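Local coordinates for GTP-binding protein (Thermus thermophilus, PDB 2DBY) that binds GDP and probably acts as a nucleotide hydrolase of the YchF/OLA1 type that associates with the 70S ribosome and its 50S subunit, at residues Glu325-Asp330 with Ala339-Arg344; Val100-His105 with Arg280-Leu285; Tyr51-Thr56 with Phe288-Lys293; Gly5-Pro10 with Ala95-Val100; Leu164-Gly169 with Ser186-Arg191. All coordinates share one frame; numbering follows the deposited sequence.

The five contacts fall into two touching pairs and one outlier. Interactions 2 and 4, centres about 12 Å apart, share Val100 and sit on neighbouring parallel strands, where Gly5 O lies 2.8 Å from Ala104 N, a probable hydrogen bond. Interaction 4 is the one tied to the nucleotide: Leu9 and Pro10 of its segment 5-10 touch GDP, and the side chain of Val7 is about 10 Å from it. Interactions 1 and 3, centres also about 12 Å apart, meet where Trp329 CZ3 packs 3.8 Å from Ala52 CB. Strand 284-290 leads from interaction 2 to interaction 3. Interaction 5 touches none of the others; its nearest neighbour, interaction 2, lies about 12 Å away between nearest atoms.

Interaction 1: residues Glu325-Asp330 with Ala339-Arg344; sequences EVIPWD and ARAKER
Lys342 NZ donates to Glu325 OE1 at 2.9 Å, a salt bridge between helix 338-343 and strand 323-328. The ammonium comes from above the carboxylate plane, 65° out of it, and the grip is one-sided: Glu325 OE2 stays 4.1 Å from Lys342 NZ. The lysine chain runs out extended and bends only at its last torsion (chi4 -74°), which turns NZ toward the acid. Beside this pair Ile327 reaches across: CG1 anti to the backbone N (chi1 177°) and an extended second torsion carry Ile327 CD1 to 3.6 Å from Ala341 CB. Strand 323-328 is the middle strand of a three-stranded antiparallel sheet, and the helix packs over one face of it in a C-terminal region related to ubiquitin-like folds. Leu332 touches both Ile327 and Ala341 and so extends the apolar patch. With an alanine in place of Glu325, the Lys342 ammonium is likely to lose its anionic mate and be free to swing. Burial against Tyr363, Leu365 and Val347 would by itself disfavour a charged Glu325; the ammonium of Lys342, a residue itself exposed to solvent, probably offsets this and favours the carboxylate.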
# COMPACT_ATOMS: atom_id res chain seq x y z
N GLU A 325 19.60 -18.44 -4.85
CA GLU A 325 19.15 -18.91 -6.15
C GLU A 325 17.90 -18.07 -6.41
O GLU A 325 17.06 -17.90 -5.51
CB GLU A 325 18.79 -20.39 -6.08
CG GLU A 325 19.90 -21.32 -5.60
CD GLU A 325 19.37 -22.66 -5.12
OE1 GLU A 325 18.60 -23.31 -5.86
OE2 GLU A 325 19.72 -23.08 -4.00
N VAL A 326 17.77 -17.55 -7.62
CA VAL A 326 16.63 -16.72 -8.00
C VAL A 326 16.14 -17.09 -9.38
O VAL A 326 16.94 -17.31 -10.29
CB VAL A 326 17.03 -15.23 -8.05
CG1 VAL A 326 15.82 -14.37 -8.40
CG2 VAL A 326 17.65 -14.82 -6.73
N ILE A 327 14.83 -17.15 -9.54
CA ILE A 327 14.24 -17.46 -10.83
C ILE A 327 12.81 -16.94 -10.83
O ILE A 327 12.11 -17.04 -9.82
CB ILE A 327 14.24 -19.01 -11.09
CG1 ILE A 327 13.55 -19.32 -12.43
CG2 ILE A 327 13.55 -19.74 -9.93
CD1 ILE A 327 13.52 -20.81 -12.78
N PRO A 328 12.38 -16.32 -11.94
CA PRO A 328 11.02 -15.78 -12.09
C PRO A 328 10.05 -16.94 -11.89
O PRO A 328 10.28 -18.04 -12.39
CB PRO A 328 11.00 -15.29 -13.52
CG PRO A 328 12.43 -14.89 -13.76
CD PRO A 328 13.22 -15.96 -13.09
N TRP A 329 8.95 -16.70 -11.19
CA TRP A 329 8.02 -17.79 -10.91
C TRP A 329 7.55 -18.50 -12.17
O TRP A 329 7.35 -19.71 -12.16
CB TRP A 329 6.79 -17.27 -10.15
CG TRP A 329 5.88 -16.46 -11.03
CD1 TRP A 329 6.02 -15.14 -11.37
CD2 TRP A 329 4.75 -16.95 -11.76
NE1 TRP A 329 5.05 -14.77 -12.26
CE2 TRP A 329 4.26 -15.86 -12.52
CE3 TRP A 329 4.11 -18.19 -11.86
CZ2 TRP A 329 3.15 -15.98 -13.36
CZ3 TRP A 329 3.00 -18.31 -12.71
CH2 TRP A 329 2.54 -17.20 -13.44
N ASP A 330 7.35 -17.74 -13.24
CA ASP A 330 6.84 -18.33 -14.47
C ASP A 330 7.84 -19.29 -15.11
O ASP A 330 7.45 -20.27 -15.75
CB ASP A 330 6.46 -17.25 -15.48
CG ASP A 330 7.57 -16.24 -15.69
OD1 ASP A 330 7.87 -15.90 -16.85
OD2 ASP A 330 8.13 -15.78 -14.69
N ALA A 339 15.10 -28.65 -9.74
CA ALA A 339 16.10 -29.50 -10.40
C ALA A 339 16.01 -29.31 -11.92
O ALA A 339 17.03 -29.18 -12.61
CB ALA A 339 15.85 -30.95 -10.03
N ARG A 340 14.78 -29.28 -12.43
CA ARG A 340 14.56 -29.08 -13.85
C ARG A 340 14.95 -27.69 -14.34
O ARG A 340 15.50 -27.55 -15.42
CB ARG A 340 13.10 -29.39 -14.20
CG ARG A 340 12.78 -30.86 -14.11
CD ARG A 340 12.06 -31.33 -15.36
NE ARG A 340 10.61 -31.29 -15.20
CZ ARG A 340 9.75 -31.40 -16.20
NH1 ARG A 340 10.18 -31.56 -17.45
NH2 ARG A 340 8.44 -31.36 -15.96
N ALA A 341 14.67 -26.66 -13.54
CA ALA A 341 15.02 -25.29 -13.92
C ALA A 341 16.54 -25.10 -13.95
O ALA A 341 17.05 -24.33 -14.77
CB ALA A 341 14.39 -24.29 -12.93
N LYS A 342 17.23 -25.76 -13.03
CA LYS A 342 18.69 -25.69 -12.99
C LYS A 342 19.24 -26.29 -14.28
O LYS A 342 20.07 -25.68 -14.97
CB LYS A 342 19.22 -26.47 -11.78
CG LYS A 342 18.93 -25.86 -10.41
CD LYS A 342 19.22 -26.87 -9.29
CE LYS A 342 18.90 -26.33 -7.91
NZ LYS A 342 19.92 -25.32 -7.47
N GLU A 343 18.76 -27.48 -14.62
CA GLU A 343 19.21 -28.18 -15.83
C GLU A 343 18.99 -27.31 -17.05
O GLU A 343 19.79 -27.33 -17.98
CB GLU A 343 18.45 -29.52 -15.99
CG GLU A 343 18.68 -30.23 -17.33
CD GLU A 343 17.66 -29.84 -18.40
OE1 GLU A 343 17.74 -30.38 -19.52
OE2 GLU A 343 16.76 -29.01 -18.12
N ARG A 344 17.91 -26.55 -17.04
CA ARG A 344 17.58 -25.65 -18.14
C ARG A 344 18.45 -24.39 -18.06
O ARG A 344 18.47 -23.57 -18.97
CB ARG A 344 16.11 -25.25 -18.08
CG ARG A 344 15.12 -26.31 -18.57
CD ARG A 344 14.85 -26.17 -20.06
NE ARG A 344 13.47 -26.49 -20.38
CZ ARG A 344 12.76 -25.85 -21.30
NH1 ARG A 344 13.30 -24.85 -21.99
NH2 ARG A 344 11.49 -26.18 -21.51

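Interaction 2: residues Val100-His105 with Arg280-Leu285. With FMT (formic acid), chain C.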
# COMPACT_ATOMS: atom_id res chain seq x y z
N VAL A 100 1.05 6.30 9.09
CA VAL A 100 0.82 5.39 7.96
C VAL A 100 1.63 5.86 6.76
O VAL A 100 2.02 7.02 6.70
CB VAL A 100 -0.67 5.30 7.58
CG1 VAL A 100 -1.44 4.63 8.73
CG2 VAL A 100 -1.23 6.70 7.30
N ALA A 101 1.86 4.96 5.81
CA ALA A 101 2.66 5.26 4.62
C ALA A 101 1.88 5.78 3.42
O ALA A 101 2.45 6.37 2.50
CB ALA A 101 3.43 4.01 4.21
N ALA A 102 0.58 5.53 3.42
CA ALA A 102 -0.31 5.98 2.35
C ALA A 102 -1.67 6.24 2.96
O ALA A 102 -1.97 5.75 4.06
CB ALA A 102 -0.38 4.93 1.19
N ILE A 103 -2.51 6.99 2.24
CA ILE A 103 -3.83 7.37 2.71
C ILE A 103 -4.88 6.96 1.68
O ILE A 103 -4.69 7.13 0.47
CB ILE A 103 -3.90 8.93 2.88
CG1 ILE A 103 -2.89 9.37 3.95
CG2 ILE A 103 -5.33 9.35 3.19
CD1 ILE A 103 -2.76 10.89 4.09
N ALA A 104 -5.99 6.40 2.14
CA ALA A 104 -7.08 6.04 1.24
C ALA A 104 -8.27 6.82 1.81
O ALA A 104 -8.68 6.61 2.96
CB ALA A 104 -7.33 4.52 1.27
N HIS A 105 -8.81 7.72 1.01
CA HIS A 105 -9.90 8.58 1.47
C HIS A 105 -11.20 8.12 0.84
O HIS A 105 -11.35 8.15 -0.38
CB HIS A 105 -9.58 10.05 1.07
CG HIS A 105 -10.52 11.08 1.64
ND1 HIS A 105 -10.20 12.42 1.71
CD2 HIS A 105 -11.76 10.96 2.19
CE1 HIS A 105 -11.20 13.08 2.27
NE2 HIS A 105 -12.16 12.22 2.57
N ARG A 280 0.34 -1.04 -4.49
CA ARG A 280 1.01 -0.12 -5.40
C ARG A 280 1.38 1.19 -4.72
O ARG A 280 2.47 1.72 -4.92
CB ARG A 280 0.13 0.20 -6.62
CG ARG A 280 -0.07 -0.99 -7.59
CD ARG A 280 -0.74 -0.54 -8.88
NE ARG A 280 -2.14 -0.13 -8.68
CZ ARG A 280 -3.17 -0.98 -8.65
NH1 ARG A 280 -2.98 -2.28 -8.81
NH2 ARG A 280 -4.39 -0.52 -8.47
N ALA A 281 0.47 1.71 -3.90
CA ALA A 281 0.71 2.98 -3.21
C ALA A 281 1.91 2.86 -2.29
O ALA A 281 2.71 3.81 -2.16
CB ALA A 281 -0.53 3.40 -2.41
N LEU A 282 2.04 1.72 -1.63
CA LEU A 282 3.14 1.49 -0.70
C LEU A 282 4.43 1.08 -1.44
O LEU A 282 5.46 0.83 -0.81
CB LEU A 282 2.76 0.41 0.33
CG LEU A 282 1.61 0.79 1.28
CD1 LEU A 282 1.17 -0.40 2.14
CD2 LEU A 282 2.05 1.94 2.15
N ASP A 283 4.35 1.02 -2.77
CA ASP A 283 5.48 0.65 -3.65
C ASP A 283 6.05 -0.71 -3.28
O ASP A 283 7.27 -0.88 -3.13
CB ASP A 283 6.59 1.69 -3.56
CG ASP A 283 7.56 1.63 -4.73
OD1 ASP A 283 8.66 2.20 -4.61
OD2 ASP A 283 7.22 1.02 -5.77
N LEU A 284 5.18 -1.70 -3.16
CA LEU A 284 5.61 -3.03 -2.74
C LEU A 284 5.66 -4.04 -3.87
O LEU A 284 5.07 -3.84 -4.93
CB LEU A 284 4.66 -3.54 -1.67
CG LEU A 284 4.48 -2.60 -0.48
CD1 LEU A 284 3.39 -3.16 0.43
CD2 LEU A 284 5.81 -2.44 0.26
N LEU A 285 6.39 -5.13 -3.62
CA LEU A 285 6.46 -6.22 -4.59
C LEU A 285 6.44 -7.53 -3.83
O LEU A 285 6.76 -7.59 -2.63
CB LEU A 285 7.71 -6.10 -5.49
CG LEU A 285 9.12 -5.98 -4.94
CD1 LEU A 285 9.65 -7.37 -4.58
CD2 LEU A 285 10.02 -5.33 -6.01
C FMT C . -7.17 13.15 1.13
O1 FMT C . -7.94 13.95 0.61
O2 FMT C . -5.83 13.39 1.14
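Leu282 pushes its CD2 methyl into the notch between Ala101 and Ala102. The fit is tightest at Ala101 CB, 3.2 Å from Leu282 CD2, closer than usual for two methyl carbons, and relaxes to 4.0 Å between Leu282 CD2 and Ala102 CB. In return Ala102 CB sits in the hollow between Leu282 CD2 and Ala281 CB, the latter 3.9 Å away. Leu282 CG lies anti to its own carbonyl carbon (chi1 -65°), which swings the branched end over to the alanines. The two contact residues Ala281 and Leu282 sit at the end of helix 270-281, where Asp283 (phi 56°) closes a Schellman motif and the chain turns into strand 284-290. At the other end of segment 100-105, His105 ND1 donates to O1 of a bound formic acid at 2.9 Å in a nearly straight bond (167°), with the small molecule at the ring edge; it is probably from the crystallisation liquor. A leucine in place of His105 would probably leave O1 of the formic acid without this donor and the small molecule less firmly held. Between the two segments themselves only methyl groups meet, and the join is purely apolar, resting on dispersion and close shape.

Interaction 3: residues Tyr51-Thr56 with Phe288-Lys293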
# COMPACT_ATOMS: atom_id res chain seq x y z
N TYR A 51 -0.96 -20.74 -6.59
CA TYR A 51 -1.55 -22.02 -6.99
C TYR A 51 -0.80 -22.64 -8.15
O TYR A 51 -0.71 -23.87 -8.24
CB TYR A 51 -3.02 -21.84 -7.35
CG TYR A 51 -3.82 -21.51 -6.11
CD1 TYR A 51 -3.89 -22.41 -5.05
CD2 TYR A 51 -4.40 -20.25 -5.95
CE1 TYR A 51 -4.50 -22.08 -3.85
CE2 TYR A 51 -5.01 -19.90 -4.74
CZ TYR A 51 -5.05 -20.82 -3.70
OH TYR A 51 -5.62 -20.49 -2.49
N ALA A 52 -0.27 -21.80 -9.02
CA ALA A 52 0.51 -22.26 -10.17
C ALA A 52 1.77 -22.96 -9.62
O ALA A 52 2.14 -24.04 -10.09
CB ALA A 52 0.90 -21.08 -11.07
N LEU A 53 2.43 -22.34 -8.65
CA LEU A 53 3.62 -22.94 -8.03
C LEU A 53 3.26 -24.19 -7.26
O LEU A 53 4.01 -25.18 -7.24
CB LEU A 53 4.28 -21.93 -7.09
CG LEU A 53 5.02 -20.87 -7.89
CD1 LEU A 53 5.33 -19.66 -6.99
CD2 LEU A 53 6.28 -21.47 -8.48
N GLN A 54 2.09 -24.16 -6.62
CA GLN A 54 1.62 -25.29 -5.86
C GLN A 54 1.47 -26.51 -6.77
O GLN A 54 1.84 -27.60 -6.38
CB GLN A 54 0.29 -24.97 -5.19
CG GLN A 54 -0.40 -26.17 -4.54
CD GLN A 54 -1.77 -25.83 -3.99
OE1 GLN A 54 -2.69 -25.52 -4.74
NE2 GLN A 54 -1.92 -25.87 -2.67
N ARG A 55 0.92 -26.34 -7.97
CA ARG A 55 0.77 -27.51 -8.86
C ARG A 55 2.14 -28.01 -9.28
O ARG A 55 2.37 -29.22 -9.39
CB ARG A 55 -0.06 -27.17 -10.11
CG ARG A 55 -0.07 -28.33 -11.12
CD ARG A 55 -0.45 -27.92 -12.53
NE ARG A 55 0.51 -27.03 -13.19
CZ ARG A 55 1.69 -27.41 -13.70
NH1 ARG A 55 2.08 -28.68 -13.65
NH2 ARG A 55 2.46 -26.50 -14.30
N THR A 56 3.07 -27.09 -9.52
CA THR A 56 4.42 -27.46 -9.92
C THR A 56 5.11 -28.34 -8.88
O THR A 56 5.84 -29.27 -9.24
CB THR A 56 5.28 -26.21 -10.17
OG1 THR A 56 4.76 -25.48 -11.29
CG2 THR A 56 6.74 -26.59 -10.43
N PHE A 288 8.51 -15.05 -3.83
CA PHE A 288 8.03 -16.31 -3.29
C PHE A 288 9.11 -17.26 -2.81
O PHE A 288 10.26 -17.15 -3.22
CB PHE A 288 7.27 -17.12 -4.38
CG PHE A 288 6.14 -16.37 -5.03
CD1 PHE A 288 6.34 -15.67 -6.22
CD2 PHE A 288 4.87 -16.38 -4.46
CE1 PHE A 288 5.27 -14.98 -6.83
CE2 PHE A 288 3.80 -15.70 -5.06
CZ PHE A 288 4.01 -14.99 -6.26
N THR A 289 8.73 -18.16 -1.92
CA THR A 289 9.61 -19.27 -1.55
C THR A 289 8.72 -20.44 -1.97
O THR A 289 7.50 -20.44 -1.70
CB THR A 289 10.00 -19.31 -0.05
OG1 THR A 289 8.85 -19.23 0.79
CG2 THR A 289 10.95 -18.17 0.23
N ALA A 290 9.29 -21.43 -2.65
CA ALA A 290 8.46 -22.52 -3.14
C ALA A 290 9.18 -23.86 -3.14
O ALA A 290 10.34 -23.94 -3.53
CB ALA A 290 7.97 -22.20 -4.54
N GLY A 291 8.46 -24.88 -2.71
CA GLY A 291 9.00 -26.22 -2.64
C GLY A 291 7.90 -27.19 -2.25
O GLY A 291 6.75 -26.81 -2.04
N GLU A 292 8.25 -28.46 -2.12
CA GLU A 292 7.26 -29.48 -1.78
C GLU A 292 6.55 -29.25 -0.46
O GLU A 292 5.41 -29.67 -0.28
CB GLU A 292 7.90 -30.87 -1.77
CG GLU A 292 6.96 -31.95 -2.26
CD GLU A 292 7.47 -33.36 -2.02
OE1 GLU A 292 8.69 -33.60 -2.22
OE2 GLU A 292 6.65 -34.23 -1.63
N LYS A 293 7.22 -28.59 0.48
CA LYS A 293 6.59 -28.38 1.78
C LYS A 293 5.68 -27.16 1.87
O LYS A 293 4.75 -27.16 2.67
CB LYS A 293 7.65 -28.28 2.88
CG LYS A 293 8.98 -27.73 2.40
CD LYS A 293 8.83 -26.41 1.66
CE LYS A 293 10.02 -26.19 0.75
NZ LYS A 293 10.22 -27.38 -0.12
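Leu53 lies over one face of the Phe288 ring, its CD1 methyl 4.2 Å from the ring centroid and 22° off the normal, a CH-pi contact. The methyl is offset toward the rim at the root of the ring: Phe288 CG, at 3.9 Å from Leu53 CD1, is the nearest ring atom. The two side chains cross at a slant. In both of them CG stands anti to the carbonyl carbon; for Phe288 (chi1 -55°) this turns one ring face to the helix, where the leucine meets it. The second kind of interaction is plain apolar packing by the other branch. Leu53 CD2 reaches Ala290 CB at a looser 4.3 Å, so the two methyls of one leucine divide between two strand residues. Phe288 and Ala290 point toward the helix and Thr289, between them, points away, as the alternation of a strand requires. Val295 touches both Leu53 and Ala290 from the neighbouring strand, and Val333 of helix 329-335 leans on Leu53 from a further element. Helix 48-57, within the G-domain range, thus packs on one face of the antiparallel strands 284-290 and 295-301. Through it the G domain is joined to the C-terminal part of YchF/OLA1 proteins, a family of the ubiquitin clan in whose range strand 284-290 lies.

Interaction 4: residues Gly5-Pro10 with Ala95-Val100; sequences GIVGLP and AHIREV
Gly5 and Val100 meet with no aromatic ring at the contact; the only flat group involved is the backbone amide at Gly5, whose N lies 3.8 Å from Val100 CB. The valine applies its whole branched end to the glycine: CG1 and CG2 of Val100 are each 3.9 Å from Gly5 N. A side chain at Gly5 would point toward this valine, and its first carbon would clash with the CG2 methyl, so the bare backbone lets the two chains close to 5.7 Å between Gly5 CA and Val100 CA. One residue pair along, Val7 CG1 touches Ile97 CD1 at 3.8 Å, the two side chains crossing at about a right angle. CG1 of Ile97 is anti to the carbonyl carbon (chi1 -75°), and the bend at chi2 (-72°) carries CD1 toward Val7. Helix 91-98 connects strands 66-75 and 102-108, a beta-alpha-beta crossover of the G domain, and packs on strand 3-7, which lies between those two strands and parallel to both in a mixed sheet. Ile103 touches both Val7 and Ile97. Beyond Val7 the chain enters the P-loop, where Leu9 and Pro10 touch GDP. Everything that meets between the segments is aliphatic carbon or backbone, consistent with a buried, uncharged seam behind the nucleotide site.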
# COMPACT_ATOMS: atom_id res chain seq x y z
N GLY A 5 -3.70 4.17 5.57
CA GLY A 5 -4.64 4.73 6.54
C GLY A 5 -5.92 5.12 5.81
O GLY A 5 -5.86 5.91 4.86
N ILE A 6 -7.06 4.57 6.24
CA ILE A 6 -8.35 4.88 5.63
C ILE A 6 -9.00 6.03 6.37
O ILE A 6 -9.23 5.95 7.59
CB ILE A 6 -9.30 3.65 5.64
CG1 ILE A 6 -8.61 2.48 4.92
CG2 ILE A 6 -10.65 4.02 4.96
CD1 ILE A 6 -9.50 1.29 4.68
N VAL A 7 -9.32 7.10 5.64
CA VAL A 7 -9.94 8.26 6.26
C VAL A 7 -11.28 8.56 5.63
O VAL A 7 -11.56 8.13 4.52
CB VAL A 7 -9.04 9.52 6.17
CG1 VAL A 7 -7.66 9.21 6.69
CG2 VAL A 7 -8.97 10.02 4.78
N GLY A 8 -12.12 9.28 6.37
CA GLY A 8 -13.41 9.62 5.80
C GLY A 8 -14.15 10.61 6.68
O GLY A 8 -14.04 10.53 7.90
N LEU A 9 -14.87 11.54 6.08
CA LEU A 9 -15.63 12.47 6.89
C LEU A 9 -16.91 11.68 7.23
O LEU A 9 -17.07 10.54 6.81
CB LEU A 9 -15.93 13.75 6.10
CG LEU A 9 -14.68 14.55 5.69
CD1 LEU A 9 -15.08 15.93 5.18
CD2 LEU A 9 -13.72 14.67 6.86
N PRO A 10 -17.82 12.26 8.02
CA PRO A 10 -19.04 11.53 8.37
C PRO A 10 -19.96 11.01 7.28
O PRO A 10 -20.19 11.65 6.24
CB PRO A 10 -19.77 12.51 9.29
CG PRO A 10 -18.63 13.16 10.02
CD PRO A 10 -17.64 13.44 8.89
N ALA A 95 -1.81 13.03 14.15
CA ALA A 95 -0.86 12.10 14.75
C ALA A 95 -1.02 10.71 14.14
O ALA A 95 -0.02 10.00 13.92
CB ALA A 95 -1.06 12.03 16.24
N HIS A 96 -2.26 10.31 13.90
CA HIS A 96 -2.54 9.00 13.32
C HIS A 96 -2.09 8.94 11.87
O HIS A 96 -1.51 7.94 11.45
CB HIS A 96 -4.03 8.65 13.45
CG HIS A 96 -4.45 8.40 14.86
ND1 HIS A 96 -5.75 8.59 15.30
CD2 HIS A 96 -3.76 7.96 15.94
CE1 HIS A 96 -5.83 8.29 16.59
NE2 HIS A 96 -4.63 7.91 17.00
N ILE A 97 -2.34 10.01 11.12
CA ILE A 97 -1.92 10.08 9.70
C ILE A 97 -0.39 9.96 9.58
O ILE A 97 0.14 9.35 8.64
CB ILE A 97 -2.36 11.42 9.04
CG1 ILE A 97 -3.85 11.39 8.75
CG2 ILE A 97 -1.60 11.65 7.71
CD1 ILE A 97 -4.19 10.47 7.61
N ARG A 98 0.32 10.56 10.54
CA ARG A 98 1.77 10.50 10.50
C ARG A 98 2.29 9.08 10.55
O ARG A 98 3.35 8.80 10.01
CB ARG A 98 2.37 11.30 11.67
CG ARG A 98 2.13 12.79 11.56
CD ARG A 98 2.77 13.61 12.68
NE ARG A 98 2.50 15.03 12.50
CZ ARG A 98 2.95 15.75 11.46
NH1 ARG A 98 3.69 15.16 10.53
NH2 ARG A 98 2.65 17.04 11.34
N GLU A 99 1.54 8.18 11.19
CA GLU A 99 1.97 6.79 11.34
C GLU A 99 1.70 5.83 10.16
O GLU A 99 2.05 4.65 10.24
CB GLU A 99 1.36 6.16 12.59
CG GLU A 99 1.62 6.90 13.88
CD GLU A 99 0.83 6.30 15.04
OE1 GLU A 99 -0.42 6.15 14.93
OE2 GLU A 99 1.45 5.97 16.07
N VAL A 100 1.05 6.30 9.09
CA VAL A 100 0.82 5.39 7.96
C VAL A 100 1.63 5.86 6.76
O VAL A 100 2.02 7.02 6.70
CB VAL A 100 -0.67 5.30 7.58
CG1 VAL A 100 -1.44 4.63 8.73
CG2 VAL A 100 -1.23 6.70 7.30

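Interaction 5: residues Leu164-Gly169 with Ser186-Arg191; sequences LEAAEG and SEAVAR
Ala166 and the pair Ala188 and Val189 form a close helix-to-helix packing of small residues, joining helix 161-175 to the first turn of helix 187-195. Ala166 loses the most surface: its CB points toward the other helix and rests on backbone as much as on side chains, 3.5 Å from Ala188 O and 3.6 Å from Val189 CA. With a methyl as the only protrusion, the backbones draw in until Ala166 CA and Val189 CA stand 4.8 Å apart. Ala188 answers from one side with a methyl of its own, its CB 4.0 Å from Ala166 CB. Val189 adds its CG2, the branch anti to the carbonyl carbon, at 3.9 Å from Ala166 CB. The same alanine is also touched by Phe192, one turn further along helix 187-195. On another side of helix 161-175, Leu164 and Ala167 pack on Leu147 of helix 124-156, and Glu168 forms a salt bridge with Arg151 there. The contact thus adds helix 187-195 as a third helix to 124-156 and 161-175; a predicted coiled coil, residues 133-167, spans most of the former and the start of the latter, Ala166 included. The turn that meets Ala166 is held at its start by an N-cap: Ser186 OG accepts from Val189 N at 3.1 Å, with an angle of 168° at the hydrogen.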
# COMPACT_ATOMS: atom_id res chain seq x y z
N LEU A 164 17.62 22.31 2.13
CA LEU A 164 17.07 23.65 2.27
C LEU A 164 16.44 24.11 0.94
O LEU A 164 15.34 24.67 0.93
CB LEU A 164 18.17 24.65 2.69
CG LEU A 164 17.76 26.12 2.73
CD1 LEU A 164 16.70 26.36 3.83
CD2 LEU A 164 19.00 26.98 2.99
N GLU A 165 17.14 23.89 -0.17
CA GLU A 165 16.62 24.33 -1.47
C GLU A 165 15.37 23.56 -1.88
O GLU A 165 14.43 24.12 -2.47
CB GLU A 165 17.71 24.24 -2.53
CG GLU A 165 18.95 25.10 -2.16
CD GLU A 165 18.58 26.50 -1.68
OE1 GLU A 165 18.49 26.71 -0.45
OE2 GLU A 165 18.34 27.38 -2.54
N ALA A 166 15.33 22.28 -1.52
CA ALA A 166 14.13 21.47 -1.81
C ALA A 166 12.97 22.04 -0.99
O ALA A 166 11.84 22.18 -1.47
CB ALA A 166 14.39 20.02 -1.43
N ALA A 167 13.24 22.32 0.28
CA ALA A 167 12.21 22.88 1.17
C ALA A 167 11.67 24.22 0.62
O ALA A 167 10.46 24.48 0.69
CB ALA A 167 12.78 23.06 2.59
N GLU A 168 12.56 25.05 0.07
CA GLU A 168 12.13 26.36 -0.49
C GLU A 168 11.11 26.11 -1.60
O GLU A 168 10.11 26.82 -1.70
CB GLU A 168 13.33 27.11 -1.11
CG GLU A 168 14.48 27.55 -0.18
CD GLU A 168 14.17 28.79 0.64
OE1 GLU A 168 15.11 29.32 1.28
OE2 GLU A 168 12.99 29.23 0.64
N GLY A 169 11.39 25.11 -2.43
CA GLY A 169 10.50 24.81 -3.56
C GLY A 169 9.18 24.25 -3.09
O GLY A 169 8.13 24.66 -3.56
N SER A 186 13.23 15.09 -7.68
CA SER A 186 14.59 15.54 -7.85
C SER A 186 15.36 14.93 -6.69
O SER A 186 14.76 14.53 -5.69
CB SER A 186 14.67 17.08 -7.78
OG SER A 186 14.68 17.53 -6.43
N GLU A 187 16.68 14.87 -6.81
CA GLU A 187 17.49 14.29 -5.75
C GLU A 187 17.34 15.08 -4.45
O GLU A 187 17.24 14.50 -3.37
CB GLU A 187 18.96 14.27 -6.15
CG GLU A 187 19.86 13.56 -5.14
CD GLU A 187 21.33 13.56 -5.53
OE1 GLU A 187 21.65 13.04 -6.63
OE2 GLU A 187 22.16 14.07 -4.74
N ALA A 188 17.34 16.41 -4.54
CA ALA A 188 17.22 17.23 -3.33
C ALA A 188 15.87 17.01 -2.63
O ALA A 188 15.82 16.86 -1.42
CB ALA A 188 17.40 18.70 -3.67
N VAL A 189 14.79 16.99 -3.40
CA VAL A 189 13.47 16.79 -2.82
C VAL A 189 13.39 15.39 -2.17
O VAL A 189 12.83 15.22 -1.08
CB VAL A 189 12.37 16.97 -3.90
CG1 VAL A 189 11.00 16.45 -3.39
CG2 VAL A 189 12.28 18.46 -4.26
N ALA A 190 13.98 14.40 -2.82
CA ALA A 190 13.95 13.06 -2.25
C ALA A 190 14.67 13.01 -0.90
O ALA A 190 14.20 12.37 0.04
CB ALA A 190 14.57 12.08 -3.22
N ARG A 191 15.82 13.68 -0.80
CA ARG A 191 16.57 13.67 0.47
C ARG A 191 15.78 14.40 1.55
O ARG A 191 15.73 13.99 2.70
CB ARG A 191 17.93 14.35 0.30
CG ARG A 191 18.90 13.56 -0.55
CD ARG A 191 20.23 14.30 -0.64
NE ARG A 191 20.80 14.56 0.68
CZ ARG A 191 21.82 15.38 0.90
NH1 ARG A 191 22.37 16.03 -0.11
NH2 ARG A 191 22.29 15.56 2.12